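Local coordinates for protein thymidylate synthase (Enterobacteria phage T4, PDB 1TIS) that catalyses the reductive methylation of dUMP to dTMP, with methylenetetrahydrofolate as the one-carbon donor, in dTTP biosynthesis, at residues S64-N68 against V69-R73; G83-V86 against W87-N90; A142-P145 against A146-K149; N163-N166 against G167-D170. All coordinates share one frame; numbering follows the deposited sequence.

Contact 1: residues S64-N68 against V69-R73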
loop_
_atom_site.group_PDB
_atom_site.type_symbol
_atom_site.label_atom_id
_atom_site.label_comp_id
_atom_site.label_asym_id
_atom_site.label_seq_id
_atom_site.Cartn_x
_atom_site.Cartn_y
_atom_site.Cartn_z
ATOM N N SER A 64 2.061 21.843 3.789
ATOM C CA SER A 64 1.365 22.942 4.454
ATOM C C SER A 64 -0.146 22.715 4.684
ATOM O O SER A 64 -0.809 23.508 5.377
ATOM C CB SER A 64 1.560 24.254 3.672
ATOM O OG SER A 64 0.742 24.452 2.519
ATOM N N GLY A 65 -0.758 21.634 4.175
ATOM C CA GLY A 65 -2.198 21.433 4.332
ATOM C C GLY A 65 -2.974 22.251 3.314
ATOM O O GLY A 65 -4.202 22.340 3.382
ATOM N N SER A 66 -2.292 22.859 2.335
ATOM C CA SER A 66 -3.001 23.666 1.388
ATOM C C SER A 66 -3.558 22.785 0.301
ATOM O O SER A 66 -3.358 21.570 0.166
ATOM C CB SER A 66 -2.094 24.697 0.798
ATOM O OG SER A 66 -2.873 25.640 0.070
ATOM N N THR A 67 -4.414 23.493 -0.402
ATOM C CA THR A 67 -5.188 22.904 -1.455
ATOM C C THR A 67 -5.536 23.992 -2.442
ATOM O O THR A 67 -6.266 23.764 -3.419
ATOM C CB THR A 67 -6.381 22.297 -0.780
ATOM O OG1 THR A 67 -7.162 21.744 -1.789
ATOM C CG2 THR A 67 -7.211 23.317 -0.038
ATOM N N ASN A 68 -5.003 25.190 -2.207
ATOM C CA ASN A 68 -5.282 26.258 -3.120
ATOM C C ASN A 68 -3.996 26.386 -3.859
ATOM O O ASN A 68 -2.957 26.586 -3.223
ATOM C CB ASN A 68 -5.561 27.535 -2.418
ATOM C CG ASN A 68 -5.765 28.639 -3.433
ATOM O OD1 ASN A 68 -5.090 28.798 -4.449
ATOM N ND2 ASN A 68 -6.761 29.460 -3.196
ATOM N N VAL A 69 -4.177 26.390 -5.182
ATOM C CA VAL A 69 -3.126 26.447 -6.192
ATOM C C VAL A 69 -2.281 27.690 -6.049
ATOM O O VAL A 69 -1.052 27.542 -6.128
ATOM C CB VAL A 69 -3.654 26.484 -7.633
ATOM C CG1 VAL A 69 -2.476 26.269 -8.578
ATOM C CG2 VAL A 69 -4.667 25.419 -7.889
ATOM N N ASN A 70 -2.854 28.894 -5.858
ATOM C CA ASN A 70 -2.050 30.110 -5.719
ATOM C C ASN A 70 -1.030 29.998 -4.587
ATOM O O ASN A 70 0.063 30.559 -4.647
ATOM C CB ASN A 70 -2.844 31.350 -5.384
ATOM C CG ASN A 70 -4.003 31.709 -6.296
ATOM O OD1 ASN A 70 -5.066 31.075 -6.231
ATOM N ND2 ASN A 70 -3.851 32.735 -7.141
ATOM N N ASP A 71 -1.316 29.231 -3.538
ATOM C CA ASP A 71 -0.363 29.075 -2.466
ATOM C C ASP A 71 0.899 28.412 -2.968
ATOM O O ASP A 71 2.005 28.817 -2.601
ATOM C CB ASP A 71 -0.928 28.227 -1.351
ATOM C CG ASP A 71 -2.047 28.896 -0.585
ATOM O OD1 ASP A 71 -1.828 29.972 -0.023
ATOM O OD2 ASP A 71 -3.125 28.316 -0.549
ATOM N N LEU A 72 0.710 27.422 -3.842
ATOM C CA LEU A 72 1.809 26.683 -4.429
ATOM C C LEU A 72 2.565 27.728 -5.256
ATOM O O LEU A 72 3.793 27.844 -5.089
ATOM C CB LEU A 72 1.184 25.517 -5.235
ATOM C CG LEU A 72 1.906 24.747 -6.342
ATOM C CD1 LEU A 72 3.243 24.190 -5.885
ATOM C CD2 LEU A 72 1.045 23.574 -6.739
ATOM N N ARG A 73 1.875 28.585 -6.035
ATOM C CA ARG A 73 2.538 29.646 -6.793
ATOM C C ARG A 73 3.434 30.483 -5.893
ATOM O O ARG A 73 4.596 30.749 -6.242
ATOM C CB ARG A 73 1.586 30.634 -7.420
ATOM C CG ARG A 73 0.885 30.156 -8.648
ATOM C CD ARG A 73 0.231 31.348 -9.317
ATOM N NE ARG A 73 -0.516 30.854 -10.451
ATOM C CZ ARG A 73 -1.838 30.660 -10.410
ATOM N NH1 ARG A 73 -2.584 30.975 -9.341
ATOM N NH2 ARG A 73 -2.426 30.163 -11.496
#
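From Asn68 the backbone turns into helix 69-77, and Asp71 N donates to Asn68 O at 3.1 Å with an N-H...O angle of 137°. The motif is a helix N-cap. Asn68 is the capping residue, and its side-chain OD1 takes the N-H of Asn70 at 2.6 Å, so one residue engages two early amides of the helix, one with its side chain and one with its carbonyl. With CG anti to the backbone N (chi1 177°), the Asn68 amide lies beside its own carbonyl carbon, and OD1 meets Asn70 N. Asn70 lies obliquely across it, the two amide planes 59° apart, and turns its own ND2 to Leu80 O. Before the cap the chain leaves helix 53-64 through a Schellman motif at Gly65, whose phi is positive, and passes straight into an ST turn, in which Ser66 OG accepts from Asn68 N at 3.2 Å. Val69 and Leu72 sit on the buried side: Leu72 packs on Ala57 and Trp61 of helix 53-64, and Val69 on Tyr91 of helix 88-95. Trp61 NE1 also bonds to Asn68 O, tying the cap to the preceding helix. Asp71 OD2 lies 3.2 Å from Asn68 CB and accepts from Ser66 OG at 2.8 Å, the hydroxyl meeting it from above the carboxylate plane.

Contact 2: residues G83-V86 against W87-N90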
loop_
_atom_site.group_PDB
_atom_site.type_symbol
_atom_site.label_atom_id
_atom_site.label_comp_id
_atom_site.label_asym_id
_atom_site.label_seq_id
_atom_site.Cartn_x
_atom_site.Cartn_y
_atom_site.Cartn_z
ATOM N N GLY A 83 3.450 32.769 -12.920
ATOM C CA GLY A 83 4.218 31.539 -12.946
ATOM C C GLY A 83 3.330 30.303 -13.056
ATOM O O GLY A 83 2.438 30.028 -12.257
ATOM N N LYS A 84 3.550 29.518 -14.091
ATOM C CA LYS A 84 2.804 28.280 -14.222
ATOM C C LYS A 84 3.299 27.384 -13.111
ATOM O O LYS A 84 4.295 27.689 -12.435
ATOM C CB LYS A 84 3.032 27.596 -15.602
ATOM C CG LYS A 84 4.503 27.514 -15.969
ATOM C CD LYS A 84 4.871 26.736 -17.221
ATOM C CE LYS A 84 6.416 26.714 -17.295
ATOM N NZ LYS A 84 7.052 26.231 -16.065
ATOM N N THR A 85 2.554 26.297 -12.993
ATOM C CA THR A 85 2.777 25.302 -11.983
ATOM C C THR A 85 1.998 24.043 -12.365
ATOM O O THR A 85 0.956 24.060 -13.024
ATOM C CB THR A 85 2.347 25.875 -10.603
ATOM O OG1 THR A 85 3.334 25.360 -9.721
ATOM C CG2 THR A 85 0.972 25.475 -10.097
ATOM N N VAL A 86 2.613 22.960 -11.901
ATOM C CA VAL A 86 2.223 21.567 -12.054
ATOM C C VAL A 86 0.744 21.202 -11.898
ATOM O O VAL A 86 0.314 20.194 -12.464
ATOM C CB VAL A 86 3.081 20.720 -11.060
ATOM C CG1 VAL A 86 4.379 20.355 -11.749
ATOM C CG2 VAL A 86 3.377 21.487 -9.746
ATOM N N TRP A 87 -0.065 21.945 -11.123
ATOM C CA TRP A 87 -1.465 21.603 -11.015
ATOM C C TRP A 87 -2.341 22.549 -11.823
ATOM O O TRP A 87 -3.544 22.329 -11.926
ATOM C CB TRP A 87 -1.918 21.614 -9.536
ATOM C CG TRP A 87 -1.533 20.366 -8.721
ATOM C CD1 TRP A 87 -0.295 20.321 -8.176
ATOM C CD2 TRP A 87 -2.298 19.244 -8.406
ATOM N NE1 TRP A 87 -0.273 19.203 -7.514
ATOM C CE2 TRP A 87 -1.419 18.539 -7.617
ATOM C CE3 TRP A 87 -3.549 18.679 -8.613
ATOM C CZ2 TRP A 87 -1.719 17.329 -7.034
ATOM C CZ3 TRP A 87 -3.876 17.457 -8.031
ATOM C CH2 TRP A 87 -2.966 16.793 -7.252
ATOM N N ASP A 88 -1.802 23.563 -12.496
ATOM C CA ASP A 88 -2.602 24.514 -13.257
ATOM C C ASP A 88 -3.541 23.948 -14.301
ATOM O O ASP A 88 -4.766 24.115 -14.220
ATOM C CB ASP A 88 -1.698 25.504 -13.942
ATOM C CG ASP A 88 -1.124 26.536 -13.003
ATOM O OD1 ASP A 88 -1.784 26.992 -12.068
ATOM O OD2 ASP A 88 0.006 26.905 -13.244
ATOM N N GLU A 89 -3.010 23.255 -15.295
ATOM C CA GLU A 89 -3.863 22.652 -16.291
ATOM C C GLU A 89 -4.128 21.316 -15.649
ATOM O O GLU A 89 -3.415 20.356 -15.934
ATOM C CB GLU A 89 -3.141 22.464 -17.627
ATOM C CG GLU A 89 -3.450 23.523 -18.702
ATOM C CD GLU A 89 -2.618 24.808 -18.675
ATOM O OE1 GLU A 89 -1.385 24.727 -18.637
ATOM O OE2 GLU A 89 -3.202 25.893 -18.710
ATOM N N ASN A 90 -5.053 21.341 -14.676
ATOM C CA ASN A 90 -5.516 20.177 -13.873
ATOM C C ASN A 90 -6.649 20.748 -13.008
ATOM O O ASN A 90 -7.757 20.211 -12.855
ATOM C CB ASN A 90 -4.391 19.590 -12.959
ATOM C CG ASN A 90 -4.561 18.119 -12.595
ATOM O OD1 ASN A 90 -5.037 17.792 -11.521
ATOM N ND2 ASN A 90 -4.198 17.153 -13.408
#
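Thr85 and Asp88 make the polar part of this contact, both bonds running between the same two residues. Asp88 N donates to Thr85 O at 2.9 Å along a nearly straight path (N-H...O angle 161°). In the other direction, Thr85 N reaches Asp88 OD2 at 2.6 Å, but the bond is weak because it is strongly bent. With CG beside its backbone N (chi1 -75°), the Asp88 carboxylate folds back over the turn towards Thr85 instead of running out along the helix. Together the bonds fasten a type I beta turn, Thr85 to Asp88, that leads directly into helix 88-95. The other carboxylate oxygen, OD1, has a second, long and weak partner in Arg73 of helix 69-77.

Van der Waals contacts fill in around the carboxylate. Thr85 crosses Asp88 at about a right angle and lays its methyl CG2 3.6 Å from Asp88 OD2, while Lys84 CB stands 3.9 Å from the same oxygen.

Between the two segments apolar contact is limited to Val86 CG2 and Trp87 CD1 at 4.2 Å, the two side chains running at a slant to each other. The buried indole turns inward, where Leu72 and Phe62 pack on it: its NE1 bonds to Glu58 of helix 53-64, its ring meets Trp61 edge-to-face, and its side chain lies about 8 Å from that of Cys156, the probable catalytic nucleophile.

Contact 3: residues A142-P145 against A146-K149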
loop_
_atom_site.group_PDB
_atom_site.type_symbol
_atom_site.label_atom_id
_atom_site.label_comp_id
_atom_site.label_asym_id
_atom_site.label_seq_id
_atom_site.Cartn_x
_atom_site.Cartn_y
_atom_site.Cartn_z
ATOM N N ALA A 142 -3.523 8.699 2.299
ATOM C CA ALA A 142 -4.039 9.917 1.696
ATOM C C ALA A 142 -5.378 9.593 1.027
ATOM O O ALA A 142 -6.212 10.461 0.785
ATOM C CB ALA A 142 -3.082 10.442 0.633
ATOM N N TRP A 143 -5.655 8.327 0.721
ATOM C CA TRP A 143 -6.906 7.963 0.097
ATOM C C TRP A 143 -7.928 8.014 1.210
ATOM O O TRP A 143 -7.837 7.339 2.237
ATOM C CB TRP A 143 -6.760 6.589 -0.467
ATOM C CG TRP A 143 -7.927 6.014 -1.237
ATOM C CD1 TRP A 143 -8.812 5.148 -0.632
ATOM C CD2 TRP A 143 -8.129 6.136 -2.589
ATOM N NE1 TRP A 143 -9.550 4.702 -1.614
ATOM C CE2 TRP A 143 -9.175 5.262 -2.785
ATOM C CE3 TRP A 143 -7.590 6.800 -3.667
ATOM C CZ2 TRP A 143 -9.687 5.045 -4.047
ATOM C CZ3 TRP A 143 -8.104 6.571 -4.928
ATOM C CH2 TRP A 143 -9.145 5.701 -5.121
ATOM N N ASN A 144 -8.883 8.882 0.975
ATOM C CA ASN A 144 -9.977 9.080 1.891
ATOM C C ASN A 144 -11.227 8.674 1.125
ATOM O O ASN A 144 -11.742 9.506 0.384
ATOM C CB ASN A 144 -10.011 10.568 2.315
ATOM C CG ASN A 144 -11.021 10.855 3.406
ATOM O OD1 ASN A 144 -12.119 10.315 3.382
ATOM N ND2 ASN A 144 -10.750 11.675 4.409
ATOM N N PRO A 145 -11.759 7.448 1.236
ATOM C CA PRO A 145 -12.859 6.943 0.409
ATOM C C PRO A 145 -14.041 7.905 0.369
ATOM O O PRO A 145 -14.590 8.302 -0.665
ATOM C CB PRO A 145 -13.218 5.592 1.020
ATOM C CG PRO A 145 -11.950 5.147 1.704
ATOM C CD PRO A 145 -11.371 6.462 2.243
ATOM N N ALA A 146 -14.318 8.393 1.561
ATOM C CA ALA A 146 -15.442 9.245 1.777
ATOM C C ALA A 146 -15.253 10.661 1.243
ATOM O O ALA A 146 -16.203 11.442 1.307
ATOM C CB ALA A 146 -15.688 9.200 3.288
ATOM N N GLU A 147 -14.079 11.070 0.747
ATOM C CA GLU A 147 -13.891 12.420 0.226
ATOM C C GLU A 147 -13.296 12.390 -1.151
ATOM O O GLU A 147 -12.921 13.412 -1.705
ATOM C CB GLU A 147 -12.956 13.281 1.062
ATOM C CG GLU A 147 -13.497 13.828 2.364
ATOM C CD GLU A 147 -12.470 14.578 3.212
ATOM O OE1 GLU A 147 -11.676 15.338 2.658
ATOM O OE2 GLU A 147 -12.465 14.402 4.436
ATOM N N LEU A 148 -13.201 11.227 -1.769
ATOM C CA LEU A 148 -12.707 11.122 -3.140
ATOM C C LEU A 148 -13.561 12.050 -3.998
ATOM O O LEU A 148 -13.051 12.865 -4.776
ATOM C CB LEU A 148 -12.843 9.694 -3.700
ATOM C CG LEU A 148 -12.050 8.569 -3.038
ATOM C CD1 LEU A 148 -12.458 7.206 -3.623
ATOM C CD2 LEU A 148 -10.550 8.870 -3.206
ATOM N N LYS A 149 -14.872 12.016 -3.694
ATOM C CA LYS A 149 -15.868 12.795 -4.383
ATOM C C LYS A 149 -15.570 14.229 -4.565
ATOM O O LYS A 149 -16.002 14.708 -5.597
ATOM C CB LYS A 149 -17.210 12.689 -3.703
ATOM C CG LYS A 149 -17.776 11.405 -4.278
ATOM C CD LYS A 149 -17.865 11.443 -5.828
ATOM C CE LYS A 149 -17.798 10.054 -6.514
ATOM N NZ LYS A 149 -16.468 9.445 -6.517
#
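Glu147 N donates to Asn144 O at 2.8 Å in a nearly straight bond (N-H...O angle 166°). One residue further on, Leu148 N makes a weak, longer bond of 3.4 Å to Pro145 O. The side chains of Asn144 and Glu147 run at a slant to each other, amide and carboxylate planes 41° apart, and each finds its main partner in Gln112: Asn144 ND2 bonds to Gln112 OE1, and Glu147 OE1 to Gln112 NE2. The two successive i-to-i+3 bonds coil the chain into a compact turn within the long loop between helix 121-131 and strand 157-164. Leu148 reaches back to Trp143. Its CD2 makes a CH-pi contact, 3.6 Å from the centroid of the six-membered ring and 8° off the ring normal, while CD1 touches Trp143 CZ2 at 3.5 Å. The indole comes within about 3 Å of the side chain of Arg176, which probably binds dUMP in the site of the partner subunit. On the outside, Pro145 and Ala146 pack on Phe116 of the second subunit.

Contact 4: residues N163-N166 against G167-D170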
loop_
_atom_site.group_PDB
_atom_site.type_symbol
_atom_site.label_atom_id
_atom_site.label_comp_id
_atom_site.label_asym_id
_atom_site.label_seq_id
_atom_site.Cartn_x
_atom_site.Cartn_y
_atom_site.Cartn_z
ATOM N N ASN A 163 9.892 3.009 8.645
ATOM C CA ASN A 163 10.501 1.944 9.451
ATOM C C ASN A 163 11.748 2.572 10.039
ATOM O O ASN A 163 12.414 3.350 9.342
ATOM C CB ASN A 163 10.944 0.779 8.597
ATOM C CG ASN A 163 10.656 -0.584 9.183
ATOM O OD1 ASN A 163 9.523 -1.057 9.166
ATOM N ND2 ASN A 163 11.650 -1.325 9.642
ATOM N N VAL A 164 12.085 2.321 11.292
ATOM C CA VAL A 164 13.310 2.852 11.897
ATOM C C VAL A 164 14.325 1.694 12.074
ATOM O O VAL A 164 13.999 0.715 12.768
ATOM C CB VAL A 164 12.910 3.507 13.245
ATOM C CG1 VAL A 164 14.134 4.165 13.848
ATOM C CG2 VAL A 164 11.799 4.528 13.044
ATOM N N ARG A 165 15.491 1.734 11.364
ATOM C CA ARG A 165 16.549 0.707 11.431
ATOM C C ARG A 165 17.290 0.720 12.770
ATOM O O ARG A 165 16.715 0.361 13.795
ATOM C CB ARG A 165 17.544 0.909 10.289
ATOM C CG ARG A 165 16.954 0.211 9.083
ATOM C CD ARG A 165 17.928 -0.311 8.031
ATOM N NE ARG A 165 18.857 0.703 7.543
ATOM C CZ ARG A 165 19.634 0.531 6.465
ATOM N NH1 ARG A 165 19.588 -0.605 5.775
ATOM N NH2 ARG A 165 20.475 1.495 6.055
ATOM N N ASN A 166 18.584 0.980 12.888
ATOM C CA ASN A 166 19.094 1.304 14.203
ATOM C C ASN A 166 19.874 2.459 13.657
ATOM O O ASN A 166 21.013 2.325 13.198
ATOM C CB ASN A 166 20.070 0.276 14.835
ATOM C CG ASN A 166 20.030 0.095 16.368
ATOM O OD1 ASN A 166 20.562 -0.893 16.879
ATOM N ND2 ASN A 166 19.412 0.903 17.229
ATOM N N GLY A 167 19.104 3.552 13.546
ATOM C CA GLY A 167 19.706 4.797 13.114
ATOM C C GLY A 167 19.381 5.210 11.695
ATOM O O GLY A 167 19.900 6.203 11.186
ATOM N N TYR A 168 18.535 4.458 11.011
ATOM C CA TYR A 168 18.096 4.902 9.705
ATOM C C TYR A 168 16.558 4.962 9.699
ATOM O O TYR A 168 15.850 4.380 10.542
ATOM C CB TYR A 168 18.623 3.952 8.644
ATOM C CG TYR A 168 20.141 3.824 8.574
ATOM C CD1 TYR A 168 20.762 2.872 9.361
ATOM C CD2 TYR A 168 20.899 4.549 7.669
ATOM C CE1 TYR A 168 22.117 2.617 9.247
ATOM C CE2 TYR A 168 22.258 4.293 7.546
ATOM C CZ TYR A 168 22.868 3.320 8.333
ATOM O OH TYR A 168 24.218 2.978 8.179
ATOM N N LEU A 169 16.067 5.789 8.797
ATOM C CA LEU A 169 14.650 5.992 8.622
ATOM C C LEU A 169 14.370 5.422 7.266
ATOM O O LEU A 169 15.163 5.626 6.348
ATOM C CB LEU A 169 14.320 7.456 8.609
ATOM C CG LEU A 169 12.902 7.857 8.383
ATOM C CD1 LEU A 169 12.018 7.342 9.513
ATOM C CD2 LEU A 169 12.874 9.354 8.272
ATOM N N ASP A 170 13.285 4.718 7.075
ATOM C CA ASP A 170 13.041 4.159 5.770
ATOM C C ASP A 170 11.642 4.592 5.369
ATOM O O ASP A 170 10.821 4.710 6.292
ATOM C CB ASP A 170 13.140 2.639 5.848
ATOM C CG ASP A 170 14.425 2.038 6.433
ATOM O OD1 ASP A 170 15.522 2.559 6.221
ATOM O OD2 ASP A 170 14.313 1.011 7.098
#
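Arg165 and Tyr168 form the close-packed side-chain pair of this contact. The arginine sends NH2 over the centre of the phenol ring, 3.3 Å above its plane, and its CZ lies 4.1 Å from the ring centroid in a cation-pi interaction. Guanidinium and ring planes are 74° apart, so the cation stands almost on end above the ring instead of lying flat on it. A bend at chi3 (-53°) brings NE back to 3.4 Å from Tyr168 CD1, and the aliphatic stem serves as well: Arg165 CG rests 3.4 Å from Asp170 OD2. The charges of Arg165 and Asp170 come near without an N-H pointing at the carboxylate, whose OD1 instead accepts from Asp208 N.

Beneath these side chains runs the beta hairpin of strands 157-164 and 168-179. Within these segments Asn163 and Asp170 are an antiparallel hydrogen-bonded pair, with Asn163 N to Asp170 O at 3.0 Å and Asp170 N to Asn163 O at 2.8 Å, and Val164 and Leu169 a non-hydrogen-bonded one. Arg165 N bonds to Tyr168 O at 2.8 Å. Leu169, on the sheet face it shares with Val164, packs against Val195, Val198 and Ala199 of helix 184-202. On the other face Phe30 of the second subunit packs on Asn163 and Asp170, and Asn163 also packs on Arg136, which probably binds dUMP, their side chains about 4 Å apart.

The turn residue Asn166 is looser: it is exposed, and its backbone N makes a weak bond to Tyr16 OH of the second subunit.

How the contacts relate
Following the chain, contact 1 closes the short loop from helix 53-64 into helix 69-77, and contact 2 closes the turn that starts helix 88-95. These two touch: Val69 packs on Asp88 and Leu72 on Thr85, so both helix starts are joined. Contact 3 follows in the loop before strand 157-164, and contact 4 at the tip of the hairpin that this strand forms with 168-179. All four lie in series, none nested or crossed. Contacts 2 and 4 sit on opposite sides of the chain's centre, their centres about 35 Å apart. Contacts 3 and 4, about 15 Å apart at their nearest atoms, both meet the second subunit.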